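Local coordinates for SorB (Sorangium cellulosum, PDB 6B2V), which forms part of the polyketide assembly line that makes the antibiotic sorangicin, this chain being the dehydratase-like pyran synthase domain of module nine, at residues A[57-61]-A[169-175]; A[64-68]-A[88-94]; A[110-116]-A[128-132]; A[183-188]-A[219-224]; A[246-250]-A[272-276]. One frame throughout, in Å; residues are numbered along the deposited sequence.

Contact 1: residues A[57-61]-A[169-175]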
# COMPACT_ATOMS: atom_id res chain seq x y z
N ASP A 57 -3.02 -14.14 -6.18
CA ASP A 57 -2.24 -14.15 -4.94
C ASP A 57 -3.01 -13.47 -3.78
O ASP A 57 -2.51 -13.36 -2.70
CB ASP A 57 -0.90 -13.39 -5.13
CG ASP A 57 0.13 -14.14 -6.00
OD1 ASP A 57 -0.09 -15.29 -6.30
OD2 ASP A 57 1.13 -13.53 -6.39
N HIS A 58 -4.20 -12.95 -4.04
CA HIS A 58 -4.93 -12.17 -3.06
C HIS A 58 -6.42 -12.46 -2.97
O HIS A 58 -7.19 -11.58 -2.84
CB HIS A 58 -4.68 -10.69 -3.40
CG HIS A 58 -4.81 -9.75 -2.26
ND1 HIS A 58 -5.92 -8.98 -2.07
CD2 HIS A 58 -3.97 -9.46 -1.25
CE1 HIS A 58 -5.76 -8.24 -1.01
NE2 HIS A 58 -4.58 -8.50 -0.50
N GLU A 59 -6.80 -13.70 -3.21
CA GLU A 59 -8.19 -14.17 -3.12
C GLU A 59 -9.15 -13.48 -4.04
O GLU A 59 -10.28 -13.32 -3.72
CB GLU A 59 -8.70 -14.18 -1.70
CG GLU A 59 -7.96 -15.13 -0.79
CD GLU A 59 -8.43 -15.15 0.65
OE1 GLU A 59 -9.26 -14.37 1.02
OE2 GLU A 59 -7.94 -15.99 1.42
N GLN A 60 -8.62 -13.02 -5.15
CA GLN A 60 -9.35 -12.35 -6.20
C GLN A 60 -9.82 -10.95 -5.86
O GLN A 60 -10.57 -10.38 -6.59
CB GLN A 60 -10.51 -13.17 -6.72
CG GLN A 60 -10.14 -14.57 -7.15
CD GLN A 60 -9.08 -14.65 -8.21
OE1 GLN A 60 -8.16 -15.40 -8.10
NE2 GLN A 60 -9.24 -13.93 -9.24
N LEU A 61 -9.30 -10.42 -4.77
CA LEU A 61 -9.65 -9.10 -4.29
C LEU A 61 -8.55 -8.11 -4.69
O LEU A 61 -7.44 -8.29 -4.38
CB LEU A 61 -9.83 -9.14 -2.78
CG LEU A 61 -9.94 -7.80 -2.07
CD1 LEU A 61 -11.24 -7.12 -2.40
CD2 LEU A 61 -9.78 -7.93 -0.59
N MET A 169 -6.13 -12.92 6.45
CA MET A 169 -5.43 -12.12 5.47
C MET A 169 -5.65 -12.69 4.09
O MET A 169 -5.47 -13.86 3.88
CB MET A 169 -3.94 -12.17 5.83
CG MET A 169 -2.98 -11.57 4.85
SD MET A 169 -1.26 -11.75 5.34
CE MET A 169 -0.99 -13.52 5.28
N PRO A 170 -6.06 -11.86 3.15
CA PRO A 170 -6.26 -12.32 1.77
C PRO A 170 -4.98 -12.73 1.06
O PRO A 170 -5.00 -13.56 0.24
CB PRO A 170 -6.92 -11.12 1.09
CG PRO A 170 -7.43 -10.32 2.18
CD PRO A 170 -6.59 -10.52 3.37
N ALA A 171 -3.89 -12.08 1.40
CA ALA A 171 -2.62 -12.37 0.75
C ALA A 171 -2.05 -13.77 0.99
O ALA A 171 -2.11 -14.28 2.05
CB ALA A 171 -1.59 -11.36 1.19
N SER A 172 -1.42 -14.31 -0.03
CA SER A 172 -0.77 -15.58 0.10
C SER A 172 0.55 -15.29 0.82
O SER A 172 1.39 -14.65 0.30
CB SER A 172 -0.47 -16.14 -1.27
OG SER A 172 -1.65 -16.53 -1.92
N TYR A 173 0.76 -15.91 1.96
CA TYR A 173 1.96 -15.64 2.75
C TYR A 173 3.25 -15.95 2.00
O TYR A 173 4.19 -15.24 2.06
CB TYR A 173 1.94 -16.43 4.06
CG TYR A 173 3.10 -16.08 4.95
CD1 TYR A 173 3.05 -14.97 5.75
CD2 TYR A 173 4.24 -16.82 4.95
CE1 TYR A 173 4.10 -14.63 6.54
CE2 TYR A 173 5.31 -16.48 5.75
CZ TYR A 173 5.22 -15.38 6.54
OH TYR A 173 6.27 -15.05 7.32
N ASP A 174 3.23 -17.01 1.22
CA ASP A 174 4.38 -17.42 0.46
C ASP A 174 4.78 -16.39 -0.59
O ASP A 174 5.90 -16.40 -1.05
CB ASP A 174 4.11 -18.72 -0.27
CG ASP A 174 4.35 -19.97 0.57
OD1 ASP A 174 4.99 -19.94 1.61
OD2 ASP A 174 3.91 -21.02 0.15
N LYS A 175 3.82 -15.59 -1.02
CA LYS A 175 4.08 -14.57 -2.02
C LYS A 175 4.54 -13.25 -1.44
O LYS A 175 5.02 -12.43 -2.14
CB LYS A 175 2.84 -14.36 -2.88
CG LYS A 175 2.42 -15.60 -3.62
CD LYS A 175 3.42 -15.94 -4.69
CE LYS A 175 2.93 -17.03 -5.63
NZ LYS A 175 2.06 -17.97 -4.89
O HOH W 1 -3.84 -8.72 2.36
O HOH W 2 -5.13 -16.75 1.06
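Pro170 CB sits over one face of the His58 ring, close to its middle, 3.8 Å from the centroid of that ring. This CH-pi contact lies 12° off the ring normal. It bridges the two predicted hotdog folds of the domain, with loop 57-61 in the N-terminal one and 169-175 in the C-terminal one. CG of His58 is turned opposite the backbone N, beside the carbonyl carbon (chi1 -154°), which lays the ring alongside the proline. The two side chains point the same way. Both ring nitrogens have partners. His58 ND1 donates to Leu61 O at 2.9 Å, with the oxygen 24° out of the ring plane. Leu61 O is brought round by the type I' turn from His58 to Leu61. His58 NE2 meets a water at 3.0 Å, and Ala171 N gives that water a weak bond. These bonds limit how the ring can rotate. Glu59 has an extended chain that crosses Pro170 at about a right angle. The carboxylate of Asp57 lies across the bent chain of Lys175, with Asp57 CG 3.6 Å from Lys175 CG. Their salt bridge is long, and Asp57 OD2 has a second partner in Asn208 of helix 207-225. Backbone joins backbone as well: Ser172 N donates to Asp57 O at 3.0 Å.

Contact 2: residues A[64-68]-A[88-94]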
# COMPACT_ATOMS: atom_id res chain seq x y z
N ALA A 64 -5.61 -3.08 -1.87
CA ALA A 64 -5.67 -1.65 -1.61
C ALA A 64 -4.43 -0.93 -2.14
O ALA A 64 -4.46 0.07 -2.76
CB ALA A 64 -5.79 -1.41 -0.11
N VAL A 65 -3.31 -1.59 -1.92
CA VAL A 65 -2.04 -1.09 -2.31
C VAL A 65 -1.87 -0.97 -3.82
O VAL A 65 -1.11 -0.22 -4.28
CB VAL A 65 -0.91 -1.86 -1.57
CG1 VAL A 65 -0.56 -3.18 -2.22
CG2 VAL A 65 0.22 -1.01 -1.10
N ALA A 66 -2.55 -1.83 -4.56
CA ALA A 66 -2.50 -1.81 -6.02
C ALA A 66 -3.14 -0.56 -6.60
O ALA A 66 -2.79 -0.16 -7.64
CB ALA A 66 -3.06 -3.06 -6.64
N TYR A 67 -4.11 0.01 -5.90
CA TYR A 67 -4.72 1.24 -6.38
C TYR A 67 -3.73 2.38 -6.37
O TYR A 67 -3.80 3.26 -7.17
CB TYR A 67 -5.95 1.61 -5.54
CG TYR A 67 -7.13 0.64 -5.63
CD1 TYR A 67 -7.97 0.66 -6.71
CD2 TYR A 67 -7.44 -0.18 -4.60
CE1 TYR A 67 -9.03 -0.20 -6.79
CE2 TYR A 67 -8.49 -1.03 -4.67
CZ TYR A 67 -9.30 -1.04 -5.75
OH TYR A 67 -10.36 -1.88 -5.75
N LEU A 68 -2.87 2.39 -5.36
CA LEU A 68 -1.87 3.41 -5.24
C LEU A 68 -0.90 3.31 -6.39
O LEU A 68 -0.53 4.26 -6.94
CB LEU A 68 -1.10 3.30 -3.92
CG LEU A 68 -1.93 3.44 -2.64
CD1 LEU A 68 -1.11 3.23 -1.41
CD2 LEU A 68 -2.64 4.77 -2.57
N ALA A 88 -5.33 9.29 0.81
CA ALA A 88 -5.88 8.17 0.13
C ALA A 88 -7.04 7.59 0.94
O ALA A 88 -7.01 7.62 2.12
CB ALA A 88 -4.82 7.12 -0.09
N LEU A 89 -8.05 7.17 0.21
CA LEU A 89 -9.24 6.58 0.73
C LEU A 89 -9.62 5.39 -0.10
O LEU A 89 -9.47 5.40 -1.25
CB LEU A 89 -10.40 7.59 0.73
CG LEU A 89 -11.83 7.14 1.04
CD1 LEU A 89 -11.92 6.81 2.51
CD2 LEU A 89 -12.77 8.27 0.67
N TRP A 90 -10.08 4.36 0.56
CA TRP A 90 -10.53 3.18 -0.12
C TRP A 90 -12.02 3.00 0.20
O TRP A 90 -12.40 3.01 1.32
CB TRP A 90 -9.72 1.96 0.26
CG TRP A 90 -8.30 1.99 -0.26
CD1 TRP A 90 -7.87 1.52 -1.43
CD2 TRP A 90 -7.17 2.53 0.40
NE1 TRP A 90 -6.52 1.73 -1.56
CE2 TRP A 90 -6.09 2.37 -0.44
CE3 TRP A 90 -6.99 3.18 1.60
CZ2 TRP A 90 -4.85 2.78 -0.09
CZ3 TRP A 90 -5.79 3.58 1.94
CH2 TRP A 90 -4.71 3.36 1.10
N ILE A 91 -12.81 2.84 -0.83
CA ILE A 91 -14.26 2.73 -0.69
C ILE A 91 -14.84 1.33 -0.92
O ILE A 91 -14.93 0.59 -0.01
CB ILE A 91 -14.92 3.78 -1.56
CG1 ILE A 91 -14.33 5.15 -1.27
CG2 ILE A 91 -16.41 3.87 -1.27
CD1 ILE A 91 -13.26 5.61 -2.23
N SER A 92 -15.16 0.96 -2.13
CA SER A 92 -15.76 -0.34 -2.37
C SER A 92 -14.72 -1.36 -2.80
O SER A 92 -13.90 -1.05 -3.55
CB SER A 92 -16.76 -0.27 -3.52
OG SER A 92 -17.81 0.55 -3.18
N PRO A 93 -14.82 -2.56 -2.28
CA PRO A 93 -13.93 -3.62 -2.68
C PRO A 93 -14.24 -4.07 -4.10
O PRO A 93 -15.36 -4.00 -4.52
CB PRO A 93 -14.24 -4.75 -1.73
CG PRO A 93 -15.16 -4.22 -0.73
CD PRO A 93 -15.76 -2.98 -1.26
N LEU A 94 -13.22 -4.49 -4.82
CA LEU A 94 -13.38 -5.02 -6.13
C LEU A 94 -12.90 -6.45 -6.15
O LEU A 94 -11.77 -6.73 -5.98
CB LEU A 94 -12.56 -4.22 -7.10
CG LEU A 94 -12.59 -4.54 -8.57
CD1 LEU A 94 -14.00 -4.51 -9.12
CD2 LEU A 94 -11.74 -3.54 -9.31
O HOH W 3 -10.56 -3.85 -3.73
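Trp90 and Tyr67 run past each other in opposite directions where helix 64-77 packs on strand 82-90. This is the helix-on-sheet packing of the predicted N-terminal hotdog fold. The Tyr67 ring and the five-membered ring of Trp90 are inclined by 57°, neither stacked nor edge-to-face. Tyr67 CD2 comes in the indole plane to its edge, 3.6 Å from Trp90 CD1. Ala64 CB takes one face of the indole, 3.8 Å from the centroid of the five-membered ring, in a CH-pi contact. Leu68 crosses the indole at about a right angle and reaches its benzene end, with Leu68 CD2 3.9 Å from Trp90 CZ2. The same methyl also packs on Ala88 CB.

The indole is pinned by a hydrogen bond. Trp90 NE1 donates to Ala64 O at 2.9 Å, from 38° above the carbonyl plane. Tyr67 N reaches this oxygen from the opposite face, and so two donors grip it. CG of Trp90 lies beside the backbone N (chi1 -70°), which carries NE1 toward the helix. Farther along, the Tyr67 hydroxyl lies against Leu94 CB. One water joins their polar groups, lying 2.8 Å from Tyr67 OH and accepting from Leu94 N at 2.9 Å.

Contact 3: residues A[110-116]-A[128-132]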
# COMPACT_ATOMS: atom_id res chain seq x y z
N ALA A 110 -5.41 19.57 -9.18
CA ALA A 110 -5.46 19.86 -7.75
C ALA A 110 -4.20 20.62 -7.34
O ALA A 110 -3.23 20.64 -8.04
CB ALA A 110 -5.57 18.61 -6.90
N GLU A 111 -4.26 21.24 -6.18
CA GLU A 111 -3.14 22.03 -5.67
C GLU A 111 -1.92 21.18 -5.46
O GLU A 111 -0.86 21.58 -5.79
CB GLU A 111 -3.53 22.76 -4.39
CG GLU A 111 -2.42 23.38 -3.55
CD GLU A 111 -2.90 24.57 -2.73
OE1 GLU A 111 -4.09 24.62 -2.45
OE2 GLU A 111 -2.10 25.44 -2.38
N SER A 112 -2.07 20.01 -4.91
CA SER A 112 -0.94 19.13 -4.74
C SER A 112 -0.34 18.62 -6.04
O SER A 112 0.78 18.16 -6.06
CB SER A 112 -1.35 17.93 -3.92
OG SER A 112 -1.46 18.28 -2.58
N GLY A 113 -1.17 18.53 -7.05
CA GLY A 113 -0.78 17.95 -8.30
C GLY A 113 -2.04 17.49 -9.00
O GLY A 113 -2.54 18.13 -9.87
N ARG A 114 -2.47 16.28 -8.68
CA ARG A 114 -3.69 15.76 -9.24
C ARG A 114 -4.51 14.98 -8.26
O ARG A 114 -3.99 14.30 -7.45
CB ARG A 114 -3.43 14.77 -10.35
CG ARG A 114 -2.70 15.27 -11.55
CD ARG A 114 -3.61 16.07 -12.45
NE ARG A 114 -2.91 16.48 -13.65
CZ ARG A 114 -2.23 17.61 -13.77
NH1 ARG A 114 -2.18 18.50 -12.82
NH2 ARG A 114 -1.63 17.87 -14.89
N ALA A 115 -5.80 15.14 -8.35
CA ALA A 115 -6.68 14.27 -7.62
C ALA A 115 -6.91 13.03 -8.49
O ALA A 115 -6.93 13.11 -9.67
CB ALA A 115 -8.00 14.95 -7.31
N TYR A 116 -7.08 11.88 -7.88
CA TYR A 116 -7.41 10.70 -8.62
C TYR A 116 -8.64 10.00 -8.03
O TYR A 116 -8.89 10.13 -6.89
CB TYR A 116 -6.23 9.67 -8.65
CG TYR A 116 -5.90 8.97 -7.37
CD1 TYR A 116 -6.55 7.83 -7.01
CD2 TYR A 116 -4.91 9.43 -6.55
CE1 TYR A 116 -6.24 7.17 -5.84
CE2 TYR A 116 -4.60 8.79 -5.39
CZ TYR A 116 -5.25 7.66 -5.04
OH TYR A 116 -4.91 7.08 -3.86
N GLY A 128 -7.73 9.78 -3.99
CA GLY A 128 -6.67 10.41 -3.28
C GLY A 128 -6.04 11.54 -4.06
O GLY A 128 -6.54 11.92 -5.05
N LEU A 129 -4.88 11.97 -3.57
CA LEU A 129 -4.16 13.06 -4.19
C LEU A 129 -2.75 12.65 -4.58
O LEU A 129 -2.06 12.16 -3.79
CB LEU A 129 -4.01 14.20 -3.21
CG LEU A 129 -5.24 14.91 -2.67
CD1 LEU A 129 -4.84 15.86 -1.56
CD2 LEU A 129 -5.94 15.67 -3.77
N LEU A 130 -2.39 12.88 -5.82
CA LEU A 130 -1.04 12.64 -6.27
C LEU A 130 -0.26 13.93 -6.12
O LEU A 130 -0.65 14.92 -6.65
CB LEU A 130 -1.06 12.18 -7.71
CG LEU A 130 -1.57 10.78 -7.99
CD1 LEU A 130 -2.30 10.72 -9.28
CD2 LEU A 130 -0.47 9.75 -8.04
N VAL A 131 0.83 13.88 -5.37
CA VAL A 131 1.65 15.02 -5.09
C VAL A 131 2.85 15.05 -6.02
O VAL A 131 3.60 14.13 -6.08
CB VAL A 131 2.19 14.92 -3.67
CG1 VAL A 131 3.03 16.13 -3.32
CG2 VAL A 131 1.05 14.72 -2.67
N PHE A 132 2.95 16.15 -6.72
CA PHE A 132 3.97 16.36 -7.69
C PHE A 132 5.27 16.70 -7.02
O PHE A 132 5.34 17.12 -5.93
CB PHE A 132 3.59 17.54 -8.58
CG PHE A 132 2.59 17.23 -9.66
CD1 PHE A 132 2.00 16.02 -9.77
CD2 PHE A 132 2.22 18.20 -10.55
CE1 PHE A 132 1.10 15.76 -10.76
CE2 PHE A 132 1.33 17.96 -11.55
CZ PHE A 132 0.77 16.74 -11.66
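Phe132 and Tyr116 lie near the two ends of this part of an antiparallel hairpin, and each places its ring over a glycine of the opposite strand. Phe132 CG stands beside the backbone N (chi1 -79°), and the ring comes back over Gly113. Gly113 CA lies above the ring centre, 3.5 Å from the Phe132 centroid. The backbone angles of Gly113 are ones that suit glycine.

Tyr116 takes the crowded position, CG between the backbone N and the carbonyl carbon (chi1 70°). Its ring is thereby laid over the Gly128 backbone, with Gly128 CA 3.8 Å from the Tyr116 centroid. Leu130 CG packs obliquely against the same ring, 3.9 Å from Tyr116 CD2.

Arg114 bends at chi2 (-77°). One face of its guanidinium meets Phe132 CZ, which is 3.6 Å from Arg114 NH1. The planes are well inclined, not stacked. That nitrogen also donates to Gly113 O at 3.0 Å. Arg114 and Leu130 form a hydrogen-bonded pair, and Ala115 and Leu129 a non-hydrogen-bonded one. Five backbone bonds set the register, the shortest from Leu130 N to Arg114 O at 2.7 Å. The absence of side chains at Gly113 and Gly128 lets both rings lie directly on backbone.

Contact 4: residues A[183-188]-A[219-224]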
# COMPACT_ATOMS: atom_id res chain seq x y z
N HIS A 183 7.48 -7.87 17.85
CA HIS A 183 6.72 -6.73 18.26
C HIS A 183 6.65 -6.48 19.77
O HIS A 183 6.90 -7.31 20.53
CB HIS A 183 5.28 -6.87 17.68
CG HIS A 183 4.40 -7.87 18.36
ND1 HIS A 183 3.57 -7.52 19.38
CD2 HIS A 183 4.21 -9.18 18.15
CE1 HIS A 183 2.89 -8.57 19.77
NE2 HIS A 183 3.27 -9.60 19.05
N SER A 184 6.35 -5.24 20.08
CA SER A 184 5.98 -4.83 21.44
C SER A 184 4.46 -4.57 21.47
O SER A 184 3.75 -4.97 20.61
CB SER A 184 6.68 -3.54 21.89
OG SER A 184 6.27 -2.48 21.13
N ASP A 185 4.00 -3.88 22.48
CA ASP A 185 2.58 -3.58 22.50
C ASP A 185 2.18 -2.49 21.53
O ASP A 185 1.04 -2.31 21.34
CB ASP A 185 2.05 -3.25 23.91
CG ASP A 185 2.73 -2.10 24.55
OD1 ASP A 185 3.62 -1.52 24.01
OD2 ASP A 185 2.36 -1.81 25.67
N HIS A 186 3.13 -1.76 20.96
CA HIS A 186 2.83 -0.67 20.06
C HIS A 186 3.75 -0.47 18.84
O HIS A 186 3.59 0.41 18.11
CB HIS A 186 2.83 0.65 20.82
CG HIS A 186 4.18 1.02 21.31
ND1 HIS A 186 4.73 0.45 22.43
CD2 HIS A 186 5.12 1.85 20.81
CE1 HIS A 186 5.93 0.95 22.62
NE2 HIS A 186 6.19 1.79 21.65
N GLU A 187 4.68 -1.39 18.66
CA GLU A 187 5.65 -1.32 17.61
C GLU A 187 5.94 -2.74 17.07
O GLU A 187 5.86 -3.69 17.74
CB GLU A 187 6.95 -0.65 18.16
CG GLU A 187 8.14 -0.41 17.26
CD GLU A 187 9.21 0.42 17.94
OE1 GLU A 187 9.28 0.37 19.15
OE2 GLU A 187 9.94 1.10 17.25
N ALA A 188 6.25 -2.78 15.79
CA ALA A 188 6.58 -4.03 15.14
C ALA A 188 7.71 -3.89 14.11
O ALA A 188 7.84 -2.92 13.48
CB ALA A 188 5.35 -4.59 14.45
N PHE A 219 -1.34 -6.08 11.55
CA PHE A 219 -1.17 -7.00 12.64
C PHE A 219 -1.12 -6.21 13.97
O PHE A 219 -1.75 -6.58 14.90
CB PHE A 219 0.12 -7.83 12.38
CG PHE A 219 0.55 -8.67 13.53
CD1 PHE A 219 1.35 -8.15 14.48
CD2 PHE A 219 0.12 -9.94 13.66
CE1 PHE A 219 1.73 -8.89 15.56
CE2 PHE A 219 0.51 -10.71 14.73
CZ PHE A 219 1.31 -10.17 15.67
N LEU A 220 -0.41 -5.11 14.00
CA LEU A 220 -0.34 -4.29 15.17
C LEU A 220 -1.72 -3.73 15.57
O LEU A 220 -2.06 -3.68 16.69
CB LEU A 220 0.65 -3.15 14.96
CG LEU A 220 1.36 -2.50 16.08
CD1 LEU A 220 1.95 -3.53 17.02
CD2 LEU A 220 2.46 -1.68 15.45
N SER A 221 -2.50 -3.34 14.56
CA SER A 221 -3.83 -2.79 14.79
C SER A 221 -4.67 -3.82 15.48
O SER A 221 -5.34 -3.52 16.37
CB SER A 221 -4.49 -2.36 13.46
OG SER A 221 -5.73 -1.70 13.64
N LEU A 222 -4.59 -5.04 15.02
CA LEU A 222 -5.33 -6.15 15.63
C LEU A 222 -4.89 -6.47 17.06
O LEU A 222 -5.69 -6.54 17.95
CB LEU A 222 -5.24 -7.40 14.76
CG LEU A 222 -5.97 -7.25 13.43
CD1 LEU A 222 -5.63 -8.45 12.59
CD2 LEU A 222 -7.44 -7.16 13.62
N ILE A 223 -3.50 -6.49 17.19
CA ILE A 223 -3.23 -6.94 18.55
C ILE A 223 -3.40 -5.81 19.56
O ILE A 223 -3.96 -6.02 20.64
CB ILE A 223 -1.81 -7.53 18.68
CG1 ILE A 223 -0.76 -6.46 18.37
CG2 ILE A 223 -1.64 -8.73 17.77
CD1 ILE A 223 -0.15 -5.83 19.61
N GLN A 224 -3.37 -4.56 19.18
CA GLN A 224 -3.71 -3.52 20.08
C GLN A 224 -5.16 -3.50 20.51
O GLN A 224 -5.46 -3.06 21.56
CB GLN A 224 -3.29 -2.16 19.57
CG GLN A 224 -1.78 -1.95 19.54
CD GLN A 224 -1.38 -0.49 19.55
OE1 GLN A 224 -1.71 0.21 18.69
NE2 GLN A 224 -0.71 -0.08 20.57
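Phe219 turns its edge to the face of His183 in a T-shaped pair. Phe219 CE1 is 3.6 Å from His183 CD2, and the ring planes stand at 72°. Leu220, one residue on, spreads its two methyls along the facing backbone: CD2 is 3.6 Å from His186 O, and CD1 is 3.8 Å from Glu187 N. Ile223 CD1 fits obliquely against the His183 ring. At the far end Gln224 NE2 donates to Asp185 O at 2.9 Å and also lies close to His186 CB.

The next shell holds these groups in place. His183 CG sits between the backbone N and the carbonyl carbon (chi1 75°), which turns the ring toward the helix. Its ND1 then donates to Ser184 O at 2.8 Å, in the plane of the ring, and this fixes the ring's rotation. Ser184 OG accepts from His186 N in an ST turn and more weakly from Glu187 N. His186 ND1 donates to Asp185 OD1 at 2.8 Å in a nearly straight bond, with the oxygen in the plane of the ring. The other end of the Gln224 amide, OE1, is taken by Tyr268 and Arg255.

Helix 207-225 thereby lies against the turn between strands 178-183 and 187-192 of the predicted C-terminal hotdog fold. Helix 160-166 also packs on Phe219 and Ile223, and strand 156-158 flanks His183.

Contact 5: residues A[246-250]-A[272-276]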
# COMPACT_ATOMS: atom_id res chain seq x y z
N ARG A 246 12.43 -2.31 -3.83
CA ARG A 246 12.96 -3.65 -4.01
C ARG A 246 14.21 -3.89 -3.21
O ARG A 246 14.58 -4.99 -3.00
CB ARG A 246 13.15 -4.02 -5.46
CG ARG A 246 11.84 -4.31 -6.14
CD ARG A 246 12.00 -4.71 -7.58
NE ARG A 246 12.88 -3.85 -8.29
CZ ARG A 246 12.47 -2.92 -9.13
NH1 ARG A 246 11.16 -2.74 -9.27
NH2 ARG A 246 13.35 -2.15 -9.78
N ARG A 247 14.80 -2.84 -2.69
CA ARG A 247 15.92 -3.01 -1.79
C ARG A 247 15.47 -3.22 -0.33
O ARG A 247 16.24 -3.21 0.57
CB ARG A 247 16.89 -1.84 -1.84
CG ARG A 247 17.47 -1.66 -3.21
CD ARG A 247 18.03 -2.93 -3.81
NE ARG A 247 19.04 -3.48 -2.95
CZ ARG A 247 19.41 -4.74 -2.97
NH1 ARG A 247 18.87 -5.56 -3.83
NH2 ARG A 247 20.31 -5.16 -2.14
N GLY A 248 14.20 -3.45 -0.18
CA GLY A 248 13.69 -3.63 1.16
C GLY A 248 14.24 -4.78 1.98
O GLY A 248 14.41 -5.87 1.50
N ALA A 249 14.49 -4.46 3.25
CA ALA A 249 14.97 -5.44 4.17
C ALA A 249 14.17 -5.53 5.47
O ALA A 249 14.18 -6.55 6.07
CB ALA A 249 16.43 -5.22 4.47
N TYR A 250 13.55 -4.42 5.89
CA TYR A 250 12.76 -4.42 7.11
C TYR A 250 11.54 -3.53 6.96
O TYR A 250 11.56 -2.61 6.24
CB TYR A 250 13.57 -3.87 8.32
CG TYR A 250 14.66 -4.76 8.79
CD1 TYR A 250 14.36 -5.74 9.66
CD2 TYR A 250 15.94 -4.64 8.38
CE1 TYR A 250 15.30 -6.59 10.12
CE2 TYR A 250 16.92 -5.53 8.84
CZ TYR A 250 16.55 -6.50 9.70
OH TYR A 250 17.42 -7.42 10.29
N LEU A 272 9.22 1.22 5.09
CA LEU A 272 9.98 0.19 4.43
C LEU A 272 11.41 0.75 4.34
O LEU A 272 11.65 1.73 3.79
CB LEU A 272 9.47 -0.11 3.03
CG LEU A 272 10.30 -1.12 2.22
CD1 LEU A 272 10.22 -2.51 2.82
CD2 LEU A 272 9.82 -1.19 0.81
N VAL A 273 12.34 0.01 4.90
CA VAL A 273 13.72 0.40 4.91
C VAL A 273 14.64 -0.69 4.33
O VAL A 273 14.33 -1.80 4.32
CB VAL A 273 14.26 0.75 6.33
CG1 VAL A 273 13.41 1.83 6.97
CG2 VAL A 273 14.34 -0.45 7.24
N ASP A 274 15.78 -0.24 3.85
CA ASP A 274 16.78 -1.16 3.37
C ASP A 274 17.61 -1.71 4.52
O ASP A 274 17.40 -1.45 5.64
CB ASP A 274 17.64 -0.61 2.20
CG ASP A 274 18.50 0.55 2.58
OD1 ASP A 274 18.83 0.62 3.73
OD2 ASP A 274 18.89 1.28 1.68
N ALA A 275 18.62 -2.48 4.20
CA ALA A 275 19.43 -3.12 5.23
C ALA A 275 20.27 -2.18 6.04
O ALA A 275 20.78 -2.59 7.04
CB ALA A 275 20.25 -4.31 4.71
N SER A 276 20.44 -0.97 5.53
CA SER A 276 21.15 0.08 6.24
C SER A 276 20.22 1.04 6.99
O SER A 276 20.67 2.00 7.50
CB SER A 276 22.09 0.83 5.31
OG SER A 276 23.14 0.01 4.94
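This is a classic beta bulge, with Ala249 and Tyr250 set opposite the single residue Val273. It lies where strand 250-255 begins beside strand 267-273, in the predicted C-terminal hotdog fold. Val273 O receives both donors, Ala249 N at 2.9 Å and Tyr250 N at 3.2 Å. Ala249 N approaches in the carbonyl plane, while Tyr250 N is tilted 27° from it. Val273 N returns a bond to Tyr250 O at 3.0 Å, almost straight at 179°. Tyr250 and Val273 are thus an antiparallel hydrogen-bonded pair, with both side chains on one face.

On that face Tyr250 CB and Val273 CG2 touch at 3.7 Å. Val273 CG2 stands between its own backbone N and carbonyl carbon (chi1 -55° for CG1), which also brings it near Tyr250 O. Leu272 sends CD1 to Tyr250 O and Gly248 CA. Ala249 CB packs on Ala275 CB at 3.9 Å. Strand 187-192 lies on the far side of Tyr250, which packs on Leu189 and Ser191.

The chain from Asp274 folds into an Asx turn. Asp274 OD1 accepts from Ser276 N and also from Asn278 N. Asp274 CB rests 3.4 Å from Arg247 O.

How the contacts relate
From the N terminus, 57-61 opens the longest loop, which contact 1 closes at 169-175. Contacts 2 and 3 are nested inside it, one after the other. Contact 2 brings helix 64-77 onto strand 82-90, and contact 3 closes the hairpin 113-120/123-132. They touch at Tyr116 OH, which packs on Leu68 and Ala88. Contact 2 also touches contact 1, where Leu61 CD1 meets Pro93 and Leu94. Contacts 4 and 5 follow contact 1 in series, and none of the loops cross. Both lie in the predicted C-terminal hotdog region, with centres about 20 Å apart. Contact 1 alone spans the two predicted hotdog regions. Contacts 3 and 4 lie on opposite sides of the chain's centre.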